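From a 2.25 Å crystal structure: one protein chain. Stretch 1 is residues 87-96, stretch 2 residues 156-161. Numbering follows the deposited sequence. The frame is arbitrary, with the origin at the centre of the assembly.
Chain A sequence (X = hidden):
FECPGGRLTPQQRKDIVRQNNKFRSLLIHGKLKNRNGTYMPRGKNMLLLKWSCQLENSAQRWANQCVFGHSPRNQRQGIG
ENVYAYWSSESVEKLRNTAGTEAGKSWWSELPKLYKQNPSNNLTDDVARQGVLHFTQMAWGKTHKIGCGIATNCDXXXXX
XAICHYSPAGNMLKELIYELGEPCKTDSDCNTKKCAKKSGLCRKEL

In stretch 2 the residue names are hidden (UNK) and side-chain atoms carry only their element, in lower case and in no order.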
# COMPACT_ATOMS: atom_id res chain seq x y z
N TRP A 87 -2.53 7.07 18.39
CA TRP A 87 -2.14 7.46 19.72
C TRP A 87 -3.31 7.45 20.63
O TRP A 87 -4.24 8.21 20.41
CB TRP A 87 -1.50 8.85 19.73
CG TRP A 87 -0.27 8.96 19.02
CD1 TRP A 87 0.97 8.79 19.51
CD2 TRP A 87 -0.11 9.39 17.67
NE1 TRP A 87 1.93 9.03 18.53
CE2 TRP A 87 1.27 9.41 17.40
CE3 TRP A 87 -1.00 9.72 16.65
CZ2 TRP A 87 1.77 9.77 16.17
CZ3 TRP A 87 -0.48 10.07 15.41
CH2 TRP A 87 0.89 10.08 15.20
N SER A 88 -3.27 6.59 21.65
CA SER A 88 -4.36 6.47 22.60
C SER A 88 -3.92 6.91 24.02
O SER A 88 -2.73 7.12 24.28
CB SER A 88 -4.89 5.04 22.57
OG SER A 88 -5.98 4.83 23.46
N SER A 89 -4.90 7.14 24.90
CA SER A 89 -4.69 7.33 26.34
C SER A 89 -4.92 6.03 27.13
O SER A 89 -4.70 6.00 28.31
CB SER A 89 -5.63 8.46 26.87
OG SER A 89 -6.99 8.12 26.66
N GLU A 90 -5.26 4.94 26.45
CA GLU A 90 -5.39 3.59 26.99
C GLU A 90 -4.58 2.59 26.10
O GLU A 90 -4.05 2.93 25.05
CB GLU A 90 -6.86 3.15 26.89
CG GLU A 90 -7.83 3.97 27.71
CD GLU A 90 -9.28 3.63 27.39
OE1 GLU A 90 -9.53 2.53 26.78
OE2 GLU A 90 -10.16 4.47 27.76
N SER A 91 -4.56 1.34 26.52
CA SER A 91 -3.88 0.28 25.83
C SER A 91 -4.41 0.13 24.42
O SER A 91 -5.62 0.15 24.21
CB SER A 91 -4.08 -1.07 26.54
OG SER A 91 -3.55 -2.11 25.72
N VAL A 92 -3.50 -0.05 23.48
CA VAL A 92 -3.87 -0.32 22.07
C VAL A 92 -3.90 -1.79 21.67
O VAL A 92 -3.97 -2.10 20.48
CB VAL A 92 -2.96 0.50 21.12
CG1 VAL A 92 -3.12 1.98 21.46
CG2 VAL A 92 -1.50 0.11 21.19
N GLU A 93 -3.87 -2.71 22.63
CA GLU A 93 -3.74 -4.16 22.30
C GLU A 93 -4.92 -4.64 21.50
O GLU A 93 -4.76 -5.52 20.62
CB GLU A 93 -3.54 -5.08 23.54
CG GLU A 93 -2.10 -5.42 23.96
CD GLU A 93 -1.17 -5.87 22.80
OE1 GLU A 93 -1.34 -7.03 22.34
OE2 GLU A 93 -0.25 -5.05 22.40
N LYS A 94 -6.08 -4.09 21.82
CA LYS A 94 -7.28 -4.36 21.07
C LYS A 94 -7.23 -3.89 19.59
O LYS A 94 -8.09 -4.31 18.79
CB LYS A 94 -8.45 -3.67 21.75
CG LYS A 94 -8.73 -4.11 23.18
CD LYS A 94 -10.11 -4.76 23.39
CE LYS A 94 -10.19 -5.52 24.73
NZ LYS A 94 -10.62 -4.71 25.93
N LEU A 95 -6.31 -2.97 19.25
CA LEU A 95 -6.20 -2.44 17.91
C LEU A 95 -5.18 -3.16 17.10
O LEU A 95 -5.10 -2.90 15.90
CB LEU A 95 -5.88 -0.92 17.91
CG LEU A 95 -6.76 -0.01 18.79
CD1 LEU A 95 -6.19 1.38 18.79
CD2 LEU A 95 -8.21 -0.04 18.30
N ARG A 96 -4.44 -4.10 17.70
CA ARG A 96 -3.37 -4.74 16.95
C ARG A 96 -3.84 -5.55 15.77
O ARG A 96 -3.16 -5.55 14.74
CB ARG A 96 -2.55 -5.64 17.85
CG ARG A 96 -1.20 -5.99 17.28
CD ARG A 96 -0.43 -6.93 18.21
NE ARG A 96 0.74 -7.41 17.48
CZ ARG A 96 1.95 -6.86 17.43
NH1 ARG A 96 2.26 -5.80 18.14
NH2 ARG A 96 2.87 -7.41 16.65
N UNK A 156 4.39 2.98 26.62
CA UNK A 156 3.76 2.14 27.61
C UNK A 156 2.57 1.32 27.14
O UNK A 156 1.64 1.12 27.93
N UNK A 157 2.58 0.88 25.86
CA UNK A 157 1.43 0.20 25.27
C UNK A 157 0.27 1.08 24.82
O UNK A 157 -0.83 0.58 24.58
N UNK A 158 0.49 2.38 24.68
CA UNK A 158 -0.60 3.32 24.41
C UNK A 158 -0.54 3.90 23.02
O UNK A 158 -1.42 4.68 22.63
n UNK A 158 -1.67 4.72 29.10
c UNK A 158 -0.64 4.43 25.46
n UNK A 158 -2.11 3.96 31.22
c UNK A 158 -1.18 3.96 26.79
c UNK A 158 -0.88 4.97 27.87
n UNK A 158 -0.05 3.49 30.31
c UNK A 158 -1.27 4.05 30.19
N UNK A 159 0.48 3.52 22.28
CA UNK A 159 0.68 3.95 20.93
C UNK A 159 0.93 2.76 19.99
O UNK A 159 1.71 1.87 20.28
c UNK A 159 1.84 4.98 20.88
c UNK A 159 2.22 5.34 19.45
o UNK A 159 1.37 6.16 21.53
N UNK A 160 0.22 2.77 18.87
CA UNK A 160 0.33 1.76 17.87
C UNK A 160 1.02 2.35 16.70
O UNK A 160 0.65 3.44 16.28
c UNK A 160 -1.02 1.27 17.45
c UNK A 160 -2.79 0.46 15.89
c UNK A 160 -1.31 0.80 16.02
c UNK A 160 -0.52 -0.47 15.71
N UNK A 161 2.00 1.61 16.16
CA UNK A 161 2.72 2.03 14.96
C UNK A 161 2.65 0.92 13.93
O UNK A 161 3.00 -0.20 14.21
c UNK A 161 4.24 2.33 15.27
c UNK A 161 4.68 4.82 15.72
c UNK A 161 5.06 2.57 14.00
c UNK A 161 4.43 3.46 16.29
O HOH W 1 -0.17 7.42 23.11

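Position 156 carries no side-chain atoms and stands beyond the reach of stretch 1, which makes it Gly156. Its phi/psi of 60/32 lies in a region that by itself favours glycine.

Position 157 also lacks a side chain, its phi of 78° again favours the same residue, and its backbone carbonyl faces Val92 N and Ser91 CA: this is Gly157. Here the backbone does the work. The carbonyl O of Gly157 accepts a hydrogen bond from Val92 N at 3.0 Å, and a CA-H...O contact from Ser91 CA to Gly157 O measures 3.3 Å.

At position 158 three carbons lead to a nitrogen, then to a carbon bearing two more nitrogens. A carbon of the chain passes the carbonyl of Glu90, and the first nitrogen faces that of Ser89. Only a guanidinium fits that pattern, so the residue is Arg158. Arg158 CG lies 3.5 Å from Glu90 O, while Arg158 NE donates a weak hydrogen bond of 3.4 Å to Ser89 O, which lies at the guanidinium edge, near its plane. A chain of this length suits the exposed site because it can follow the loop and still offer a donor to a carbonyl. Its backbone takes part as well: Ser88 N donates to Arg158 O at 2.8 Å.

Position 159 has one carbon carrying one oxygen and one carbon, and the oxygen lies by the Trp87 ring. This is the branched hydroxyl side chain of Thr159. Its OG1 is 3.3 Å from Trp87 CD1, and the two side chains share a face of the sheet. Water 1 donates to Thr159 OG1 at 2.5 Å and to Ser88 O at 2.8 Å, so the buried hydroxyl is linked to the opposing backbone. The beta branch is also at home in a strand.

Position 160 shows four carbons, forked at the second, that point toward stretch 1 and meet the side chains of Val92 and Leu95: Leu160. Its CB lies 3.9 Å from Val92 CG2, and its CD2 3.9 Å from Leu95 CB, so a purely apolar side chain fills this buried site well.

Position 161 has four carbons forked at the first, with one arm two carbons long, and makes no close contact with stretch 1, hence Ile161. It is buried, and its beta-branched shape suits the extended strand.

The contact thus combines a short antiparallel pairing with apolar packing. Trp87 and Thr159 form a non-hydrogen-bonded pair, Trp87 CA and Thr159 CA 4.7 Å apart, and the backbone bonds from Ser88 and Val92 hold the loop against successive carbonyls of stretch 2. Beyond them, Val92 and Leu95 pack against Leu160, while Arg158 reaches along the exposed side.

Stretch 2, residues 156-161: GGRTLI
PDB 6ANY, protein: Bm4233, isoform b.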